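Local coordinates for computational designed protein based on evolution (Synthetic construct, PDB 6JCC) that is of unknown function but was computationally designed from evolutionary information as a small all-helical protein of the caspase recruitment domain family, at residues Glu7-Leu12 with Gln55-Ile60; Ile19-Asp24 with Lys50-Gln55; Asp61-Leu66 with Gln72-Ala77. All coordinates share one frame; numbering follows the deposited sequence. Where two conformers were deposited one is given.

Contact 1 of 3, residues Glu7-Leu12 with Gln55-Ile60; sequences EQREFL and QAKKLI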
loop_
_atom_site.group_PDB
_atom_site.type_symbol
_atom_site.label_atom_id
_atom_site.label_comp_id
_atom_site.label_asym_id
_atom_site.label_seq_id
_atom_site.Cartn_x
_atom_site.Cartn_y
_atom_site.Cartn_z
ATOM N N GLU A 7 6.269 -14.301 -7.657
ATOM C CA GLU A 7 7.323 -13.731 -6.828
ATOM C C GLU A 7 7.035 -12.261 -6.522
ATOM O O GLU A 7 7.159 -11.827 -5.382
ATOM C CB GLU A 7 8.689 -13.872 -7.498
ATOM C CG GLU A 7 9.826 -13.371 -6.623
ATOM C CD GLU A 7 11.187 -13.814 -7.109
ATOM O OE1 GLU A 7 11.559 -13.426 -8.234
ATOM O OE2 GLU A 7 11.880 -14.533 -6.363
ATOM N N GLN A 8 6.666 -11.522 -7.563
ATOM C CA GLN A 8 6.298 -10.105 -7.412
ATOM C C GLN A 8 5.097 -9.897 -6.475
ATOM O O GLN A 8 5.096 -8.998 -5.624
ATOM C CB GLN A 8 6.014 -9.522 -8.789
ATOM C CG GLN A 8 5.577 -8.073 -8.803
ATOM C CD GLN A 8 5.532 -7.505 -10.207
ATOM O OE1 GLN A 8 5.606 -8.241 -11.196
ATOM N NE2 GLN A 8 5.421 -6.189 -10.302
ATOM N N ARG A 9 4.077 -10.730 -6.637
ATOM C CA ARG A 9 2.905 -10.714 -5.754
ATOM C C ARG A 9 3.319 -10.952 -4.306
ATOM O O ARG A 9 2.921 -10.208 -3.411
ATOM C CB ARG A 9 1.924 -11.804 -6.180
ATOM C CG ARG A 9 0.647 -11.911 -5.354
ATOM C CD ARG A 9 0.010 -13.269 -5.580
ATOM N NE ARG A 9 -1.233 -13.463 -4.836
ATOM C CZ ARG A 9 -2.445 -13.054 -5.221
ATOM N NH1 ARG A 9 -2.628 -12.386 -6.362
ATOM N NH2 ARG A 9 -3.494 -13.312 -4.441
ATOM N N GLU A 10 4.116 -11.999 -4.097
ATOM C CA GLU A 10 4.618 -12.355 -2.771
ATOM C C GLU A 10 5.399 -11.204 -2.133
ATOM O O GLU A 10 5.188 -10.880 -0.967
ATOM C CB GLU A 10 5.488 -13.616 -2.853
ATOM N N PHE A 11 6.275 -10.579 -2.912
ATOM C CA PHE A 11 7.051 -9.436 -2.429
ATOM C C PHE A 11 6.204 -8.225 -2.110
ATOM O O PHE A 11 6.419 -7.579 -1.093
ATOM C CB PHE A 11 8.122 -9.034 -3.431
ATOM C CG PHE A 11 9.418 -9.722 -3.209
ATOM C CD1 PHE A 11 10.140 -9.473 -2.059
ATOM C CD2 PHE A 11 9.913 -10.623 -4.131
ATOM C CE1 PHE A 11 11.342 -10.107 -1.831
ATOM C CE2 PHE A 11 11.120 -11.262 -3.916
ATOM C CZ PHE A 11 11.834 -11.006 -2.762
ATOM N N LEU A 12 5.256 -7.910 -2.988
ATOM C CA LEU A 12 4.353 -6.785 -2.761
ATOM C C LEU A 12 3.561 -6.988 -1.473
ATOM O O LEU A 12 3.445 -6.073 -0.663
ATOM C CB LEU A 12 3.410 -6.585 -3.951
ATOM C CG LEU A 12 2.395 -5.439 -3.852
ATOM C CD1 LEU A 12 3.055 -4.102 -3.542
ATOM C CD2 LEU A 12 1.593 -5.347 -5.141
ATOM N N GLN A 55 -4.024 -8.163 6.666
ATOM C CA GLN A 55 -4.306 -6.788 6.249
ATOM C C GLN A 55 -3.785 -6.520 4.839
ATOM O O GLN A 55 -4.482 -5.916 4.025
ATOM C CB GLN A 55 -3.669 -5.782 7.208
ATOM C CG GLN A 55 -4.239 -5.777 8.613
ATOM C CD GLN A 55 -3.555 -4.760 9.499
ATOM O OE1 GLN A 55 -3.463 -3.588 9.141
ATOM N NE2 GLN A 55 -3.062 -5.197 10.655
ATOM N N ALA A 56 -2.558 -6.968 4.568
ATOM C CA ALA A 56 -1.936 -6.807 3.248
ATOM C C ALA A 56 -2.744 -7.463 2.131
ATOM O O ALA A 56 -2.862 -6.905 1.042
ATOM C CB ALA A 56 -0.514 -7.352 3.254
ATOM N N LYS A 57 -3.300 -8.639 2.411
ATOM C CA LYS A 57 -4.114 -9.365 1.439
ATOM C C LYS A 57 -5.403 -8.617 1.071
ATOM O O LYS A 57 -5.868 -8.712 -0.056
ATOM C CB LYS A 57 -4.439 -10.774 1.948
ATOM C CG LYS A 57 -5.319 -11.615 1.027
ATOM C CD LYS A 57 -4.758 -11.794 -0.383
ATOM C CE LYS A 57 -3.488 -12.632 -0.433
ATOM N NZ LYS A 57 -3.740 -14.065 -0.131
ATOM N N LYS A 58 -5.976 -7.892 2.023
ATOM C CA LYS A 58 -7.150 -7.061 1.758
ATOM C C LYS A 58 -6.713 -5.740 1.116
ATOM O O LYS A 58 -7.338 -5.268 0.171
ATOM C CB LYS A 58 -7.932 -6.788 3.047
ATOM C CG LYS A 58 -8.369 -8.027 3.821
ATOM C CD LYS A 58 -9.524 -8.758 3.158
ATOM C CE LYS A 58 -9.909 -10.004 3.948
ATOM N NZ LYS A 58 -11.340 -10.374 3.774
ATOM N N LEU A 59 -5.628 -5.159 1.621
ATOM C CA LEU A 59 -5.155 -3.852 1.151
ATOM C C LEU A 59 -4.686 -3.863 -0.305
ATOM O O LEU A 59 -4.875 -2.881 -1.017
ATOM C CB LEU A 59 -4.031 -3.330 2.054
ATOM C CG LEU A 59 -3.523 -1.902 1.813
ATOM C CD1 LEU A 59 -4.642 -0.876 1.917
ATOM C CD2 LEU A 59 -2.412 -1.571 2.796
ATOM N N ILE A 60 -4.093 -4.972 -0.746
ATOM C CA ILE A 60 -3.557 -5.073 -2.114
ATOM C C ILE A 60 -4.593 -4.719 -3.195
ATOM O O ILE A 60 -4.240 -4.136 -4.217
ATOM C CB ILE A 60 -2.910 -6.461 -2.388
ATOM C CG1 ILE A 60 -2.063 -6.422 -3.667
ATOM C CG2 ILE A 60 -3.960 -7.567 -2.452
ATOM C CD1 ILE A 60 -1.212 -7.656 -3.883
#
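Leu12 and Ile60 make the apolar half of a helix-helix contact in the all-helical death-clan fold of the caspase recruitment domain, where helix 6-22 packs against helix 52-63. The CA atoms of these two residues, 8.1 Å apart, are the nearest pair between the segments. From the Leu12 side one methyl does the touching: CD2 lies 3.8 Å from Ile60 CD1 and 4.1 Å from Ile60 CG1, the two branches crossing at a slant. With CG1 of Ile60 anti to the backbone N (chi1 -166°) and CD1 extended beyond it (chi2 170°), the ethyl arm reaches out to helix 6-22, while CG2 takes the place between N and the carbonyl carbon. Both side chains are buried; Leu13 also touches Ile60, and Met4 meets Leu12.

The polar half is two long basic side chains at the exposed border. Arg9 runs straight from CG to NE, and its NH2 comes 4.1 Å from Lys57 CE, an approach oblique to the guanidinium. Lys57 instead folds at chi2, chi3 and chi4, and its side chain also touches Leu13. The proximity of like charges is probably eased by solvent at this open edge: Arg9 NH2 and Lys57 NZ stand 4.4 Å apart.

Contact 2 of 3, residues Ile19-Asp24 with Lys50-Gln55; sequences IIANLD and KTPEEQ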
loop_
_atom_site.group_PDB
_atom_site.type_symbol
_atom_site.label_atom_id
_atom_site.label_comp_id
_atom_site.label_asym_id
_atom_site.label_seq_id
_atom_site.Cartn_x
_atom_site.Cartn_y
_atom_site.Cartn_z
ATOM N N ILE A 19 5.255 -2.523 5.955
ATOM C CA ILE A 19 4.798 -1.138 6.151
ATOM C C ILE A 19 3.798 -1.088 7.305
ATOM O O ILE A 19 3.958 -0.292 8.231
ATOM C CB ILE A 19 4.164 -0.548 4.863
ATOM C CG1 ILE A 19 5.242 -0.306 3.802
ATOM C CG2 ILE A 19 3.447 0.772 5.146
ATOM C CD1 ILE A 19 4.702 -0.211 2.391
ATOM N N ILE A 20 2.788 -1.953 7.239
ATOM C CA ILE A 20 1.730 -2.040 8.258
ATOM C C ILE A 20 2.295 -2.309 9.661
ATOM O O ILE A 20 1.818 -1.737 10.639
ATOM C CB ILE A 20 0.679 -3.111 7.866
ATOM C CG1 ILE A 20 -0.143 -2.622 6.665
ATOM C CG2 ILE A 20 -0.263 -3.440 9.023
ATOM C CD1 ILE A 20 -0.832 -3.726 5.894
ATOM N N ALA A 21 3.311 -3.165 9.749
ATOM C CA ALA A 21 3.967 -3.462 11.031
ATOM C C ALA A 21 4.606 -2.232 11.685
ATOM O O ALA A 21 4.663 -2.141 12.912
ATOM C CB ALA A 21 5.011 -4.553 10.849
ATOM N N ASN A 22 5.072 -1.299 10.858
ATOM C CA ASN A 22 5.763 -0.100 11.324
ATOM C C ASN A 22 4.920 1.163 11.418
ATOM O O ASN A 22 5.204 2.026 12.238
ATOM C CB ASN A 22 6.935 0.202 10.392
ATOM C CG ASN A 22 8.047 -0.824 10.499
ATOM O OD1 ASN A 22 8.691 -0.942 11.537
ATOM N ND2 ASN A 22 8.286 -1.560 9.427
ATOM N N LEU A 23 3.901 1.271 10.576
ATOM C CA LEU A 23 3.216 2.536 10.327
ATOM C C LEU A 23 1.760 2.275 9.963
ATOM O O LEU A 23 1.468 1.370 9.179
ATOM C CB LEU A 23 3.922 3.253 9.168
ATOM C CG LEU A 23 3.405 4.591 8.636
ATOM C CD1 LEU A 23 3.532 5.687 9.679
ATOM C CD2 LEU A 23 4.169 4.976 7.377
ATOM N N ASP A 24 0.851 3.068 10.522
ATOM C CA ASP A 24 -0.562 3.009 10.145
ATOM C C ASP A 24 -0.660 3.411 8.671
ATOM O O ASP A 24 -0.346 4.546 8.334
ATOM C CB ASP A 24 -1.365 3.983 11.017
ATOM C CG ASP A 24 -2.850 4.061 10.651
ATOM O OD1 ASP A 24 -3.326 3.372 9.729
ATOM O OD2 ASP A 24 -3.547 4.849 11.313
ATOM N N LYS A 50 -6.617 -8.150 12.607
ATOM C CA LYS A 50 -5.744 -9.036 11.871
ATOM C C LYS A 50 -4.270 -8.721 12.017
ATOM O O LYS A 50 -3.874 -7.666 12.502
ATOM C CB LYS A 50 -6.130 -9.065 10.385
ATOM C CG LYS A 50 -6.653 -7.762 9.808
ATOM C CD LYS A 50 -8.121 -7.838 9.443
ATOM C CE LYS A 50 -8.341 -7.828 7.952
ATOM N NZ LYS A 50 -9.752 -8.179 7.691
ATOM N N THR A 51 -3.476 -9.678 11.558
ATOM C CA THR A 51 -2.040 -9.568 11.499
ATOM C C THR A 51 -1.717 -8.716 10.273
ATOM O O THR A 51 -2.557 -8.602 9.382
ATOM C CB THR A 51 -1.386 -10.958 11.355
ATOM O OG1 THR A 51 -1.676 -11.513 10.071
ATOM C CG2 THR A 51 -1.877 -11.926 12.437
ATOM N N PRO A 52 -0.512 -8.125 10.211
ATOM C CA PRO A 52 -0.160 -7.347 9.016
ATOM C C PRO A 52 -0.288 -8.103 7.680
ATOM O O PRO A 52 -0.599 -7.487 6.662
ATOM C CB PRO A 52 1.295 -6.945 9.274
ATOM C CG PRO A 52 1.432 -6.955 10.755
ATOM C CD PRO A 52 0.550 -8.068 11.234
ATOM N N GLU A 53 -0.076 -9.418 7.697
ATOM C CA GLU A 53 -0.198 -10.242 6.493
ATOM C C GLU A 53 -1.624 -10.322 5.965
ATOM O O GLU A 53 -1.849 -10.252 4.762
ATOM C CB GLU A 53 0.329 -11.655 6.739
ATOM C CG GLU A 53 1.841 -11.726 6.885
ATOM C CD GLU A 53 2.356 -11.449 8.291
ATOM O OE1 GLU A 53 3.594 -11.451 8.459
ATOM O OE2 GLU A 53 1.553 -11.224 9.226
ATOM N N GLU A 54 -2.586 -10.445 6.872
ATOM C CA GLU A 54 -3.989 -10.572 6.482
ATOM C C GLU A 54 -4.490 -9.216 6.004
ATOM O O GLU A 54 -5.276 -9.131 5.069
ATOM C CB GLU A 54 -4.873 -11.061 7.631
ATOM C CG GLU A 54 -4.276 -12.121 8.545
ATOM C CD GLU A 54 -5.034 -12.249 9.849
ATOM O OE1 GLU A 54 -4.519 -11.793 10.880
ATOM O OE2 GLU A 54 -6.155 -12.782 9.837
ATOM N N GLN A 55 -4.024 -8.163 6.666
ATOM C CA GLN A 55 -4.306 -6.788 6.249
ATOM C C GLN A 55 -3.785 -6.520 4.839
ATOM O O GLN A 55 -4.482 -5.916 4.025
ATOM C CB GLN A 55 -3.669 -5.782 7.208
ATOM C CG GLN A 55 -4.239 -5.777 8.613
ATOM C CD GLN A 55 -3.555 -4.760 9.499
ATOM O OE1 GLN A 55 -3.463 -3.588 9.141
ATOM N NE2 GLN A 55 -3.062 -5.197 10.655
#
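At the capped N-terminus of helix 52-63, Pro52 and Gln55 receive Ile20 from the last turn of helix 6-22, in the caspase recruitment domain fold. Ile20 is the side chain that bridges the two helices. Its CG2 methyl lies against the end of Gln55, 3.2 Å from OE1 and 3.6 Å from CD, while CD1 reaches Gln55 CB at 3.7 Å. The branching places both arms: CG2 is anti to the backbone N and CG1 anti to the carbonyl carbon (chi1 -70°). Pro52 packs its CB on the same CG2 at 3.8 Å, and its CG comes near Ala21 CB.

Gln55 keeps its buried amide turned back within its own segment, where NE2 donates to Lys50 O at 3.2 Å, from above the carbonyl plane. Replacing Gln55 by alanine removes the amide, which would probably leave Lys50 O without this donor and open a gap beside the Ile20 CG2 methyl. Thr51 is the N-cap, and with Glu54 it forms a capping box: Glu54 OE1 accepts from both Thr51 N and Thr51 OG1. The return bond, Glu54 N to Thr51 OG1, is weak.

Around this junction, Leu47 of helix 40-47 touches Gln55; Ile20 also meets Leu59 of helix 52-63 and Pro25, and Ile19 is turned to helix 84-93, against Leu86 and Leu90.

Contact 3 of 3, residues Asp61-Leu66 with Gln72-Ala77; sequences DFILKL and QALIDA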
loop_
_atom_site.group_PDB
_atom_site.type_symbol
_atom_site.label_atom_id
_atom_site.label_comp_id
_atom_site.label_asym_id
_atom_site.label_seq_id
_atom_site.Cartn_x
_atom_site.Cartn_y
_atom_site.Cartn_z
ATOM N N ASP A 61 -5.861 -5.064 -2.965
ATOM C CA ASP A 61 -6.941 -4.742 -3.912
ATOM C C ASP A 61 -7.037 -3.247 -4.184
ATOM O O ASP A 61 -7.255 -2.829 -5.317
ATOM C CB ASP A 61 -8.297 -5.236 -3.395
ATOM C CG ASP A 61 -8.431 -6.741 -3.442
ATOM O OD1 ASP A 61 -7.669 -7.401 -4.176
ATOM O OD2 ASP A 61 -9.326 -7.269 -2.756
ATOM N N PHE A 62 -6.868 -2.451 -3.138
ATOM C CA PHE A 62 -6.938 -0.998 -3.258
ATOM C C PHE A 62 -5.647 -0.417 -3.822
ATOM O O PHE A 62 -5.688 0.516 -4.628
ATOM C CB PHE A 62 -7.306 -0.388 -1.908
ATOM C CG PHE A 62 -8.625 -0.877 -1.394
ATOM C CD1 PHE A 62 -9.809 -0.367 -1.913
ATOM C CD2 PHE A 62 -8.691 -1.882 -0.434
ATOM C CE1 PHE A 62 -11.038 -0.825 -1.464
ATOM C CE2 PHE A 62 -9.919 -2.345 0.020
ATOM C CZ PHE A 62 -11.093 -1.817 -0.497
ATOM N N ILE A 63 -4.513 -0.997 -3.433
ATOM C CA ILE A 63 -3.205 -0.607 -3.972
ATOM C C ILE A 63 -3.175 -0.751 -5.498
ATOM O O ILE A 63 -2.660 0.122 -6.195
ATOM C CB ILE A 63 -2.056 -1.428 -3.324
ATOM C CG1 ILE A 63 -1.954 -1.162 -1.809
ATOM C CG2 ILE A 63 -0.714 -1.158 -3.993
ATOM C CD1 ILE A 63 -1.667 0.269 -1.399
ATOM N N LEU A 64 -3.744 -1.837 -6.016
ATOM C CA LEU A 64 -3.746 -2.071 -7.463
ATOM C C LEU A 64 -4.716 -1.180 -8.253
ATOM O O LEU A 64 -4.626 -1.128 -9.479
ATOM C CB LEU A 64 -3.980 -3.555 -7.773
ATOM C CG LEU A 64 -2.868 -4.491 -7.281
ATOM C CD1 LEU A 64 -3.269 -5.937 -7.524
ATOM C CD2 LEU A 64 -1.520 -4.201 -7.929
ATOM N N LYS A 65 -5.615 -0.472 -7.561
ATOM C CA LYS A 65 -6.494 0.521 -8.187
ATOM C C LYS A 65 -5.934 1.949 -8.168
ATOM O O LYS A 65 -6.584 2.865 -8.677
ATOM C CB LYS A 65 -7.878 0.493 -7.525
ATOM C CG LYS A 65 -8.602 -0.831 -7.716
ATOM C CD LYS A 65 -10.095 -0.732 -7.446
ATOM C CE LYS A 65 -10.400 -0.473 -5.981
ATOM N NZ LYS A 65 -11.849 -0.671 -5.694
ATOM N N LEU A 66 -4.739 2.150 -7.607
ATOM C CA LEU A 66 -4.142 3.487 -7.552
ATOM C C LEU A 66 -3.835 4.021 -8.948
ATOM O O LEU A 66 -3.350 3.287 -9.807
ATOM C CB LEU A 66 -2.845 3.479 -6.738
ATOM C CG LEU A 66 -2.922 3.158 -5.244
ATOM C CD1 LEU A 66 -1.536 2.836 -4.705
ATOM C CD2 LEU A 66 -3.543 4.293 -4.450
ATOM N N GLN A 72 2.521 7.422 -6.716
ATOM C CA GLN A 72 3.649 8.292 -6.373
ATOM C C GLN A 72 3.460 8.984 -5.021
ATOM O O GLN A 72 4.412 9.091 -4.251
ATOM C CB GLN A 72 3.894 9.340 -7.466
ATOM C CG GLN A 72 5.204 10.114 -7.326
ATOM C CD GLN A 72 6.439 9.224 -7.292
ATOM O OE1 GLN A 72 7.250 9.309 -6.369
ATOM N NE2 GLN A 72 6.585 8.360 -8.292
ATOM N N ALA A 73 2.238 9.437 -4.736
ATOM C CA ALA A 73 1.913 10.065 -3.445
ATOM C C ALA A 73 2.167 9.118 -2.275
ATOM O O ALA A 73 2.689 9.511 -1.235
ATOM C CB ALA A 73 0.465 10.527 -3.431
ATOM N N LEU A 74 1.801 7.862 -2.470
ATOM C CA LEU A 74 2.025 6.832 -1.472
ATOM C C LEU A 74 3.527 6.638 -1.205
ATOM O O LEU A 74 3.964 6.583 -0.054
ATOM C CB LEU A 74 1.375 5.545 -1.960
ATOM C CG LEU A 74 1.110 4.441 -0.957
ATOM C CD1 LEU A 74 -0.055 3.584 -1.396
ATOM C CD2 LEU A 74 2.339 3.587 -0.896
ATOM N N ILE A 75 4.301 6.547 -2.281
ATOM C CA ILE A 75 5.760 6.395 -2.193
ATOM C C ILE A 75 6.380 7.616 -1.504
ATOM O O ILE A 75 7.197 7.469 -0.590
ATOM C CB ILE A 75 6.384 6.162 -3.594
ATOM C CG1 ILE A 75 5.937 4.804 -4.154
ATOM C CG2 ILE A 75 7.909 6.196 -3.551
ATOM C CD1 ILE A 75 5.994 4.713 -5.664
ATOM N N ASP A 76 5.980 8.812 -1.935
ATOM C CA ASP A 76 6.440 10.061 -1.307
ATOM C C ASP A 76 6.089 10.114 0.181
ATOM O O ASP A 76 6.892 10.563 0.997
ATOM C CB ASP A 76 5.836 11.287 -2.010
ATOM C CG ASP A 76 6.373 11.501 -3.421
ATOM O OD1 ASP A 76 7.327 10.818 -3.835
ATOM O OD2 ASP A 76 5.826 12.369 -4.121
ATOM N N ALA A 77 4.891 9.651 0.526
ATOM C CA ALA A 77 4.440 9.646 1.918
ATOM C C ALA A 77 5.272 8.714 2.799
ATOM O O ALA A 77 5.586 9.065 3.937
ATOM C CB ALA A 77 2.971 9.275 1.995
#
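Leu74 CD1 is the methyl on which this small buried contact converges: it lies 3.7 Å from Ile63 CD1 and 3.7 Å from Leu66 CD1. Only the terminal methyls meet, the side chain of Leu74 crossing each of the other two at about a right angle. The CB of Leu74 points toward segment 61-66, and CG anti to the backbone N (chi1 -163°) brings CD1 up to both partner methyls.

What sets the two partners side by side is the chain between them. Ile63 and Leu66 are the first and last residues of a type I beta turn, closed by Leu66 N donating to Ile63 O at 3.2 Å. The preceding bond, Lys65 N to Phe62 O, is of similar length at 3.1 Å. Across from the turn, Leu74 sits in regular helix, with Asp76 N bonded to Gln72 O and Ala77 N to Ala73 O.

Further out, Leu90 of helix 84-93 and Ile28 also touch Leu74, Leu94 lies on Ile63, and Pro32 of helix 30-34 touches Leu66. The turn from Ile63 to Leu66 thus lies on the path from helix 52-63 to helix 68-80, and leucine and isoleucine methyls join the two at the apolar centre of the six-helix bundle of the death fold, to which caspase recruitment domains belong.

Contacts 1 and 2 hold the same pair, helix 6-22 and helix 52-63, at two points along their length; they share Gln55 and touch directly, Ile20 CD1 resting on Ala56 N and on Leu59. Contact 3 follows on in the sequence and joins helix 52-63 to helix 68-80 instead. It is wholly buried and apolar, whereas the other two are partly buried and mix chemistries: contact 1 passes from a leucine-isoleucine pair to like-charged side chains at the solvent-exposed edge, and contact 2 sets an isoleucine against a buried amide beside a polar helix cap. Helix 52-63 is common to all three.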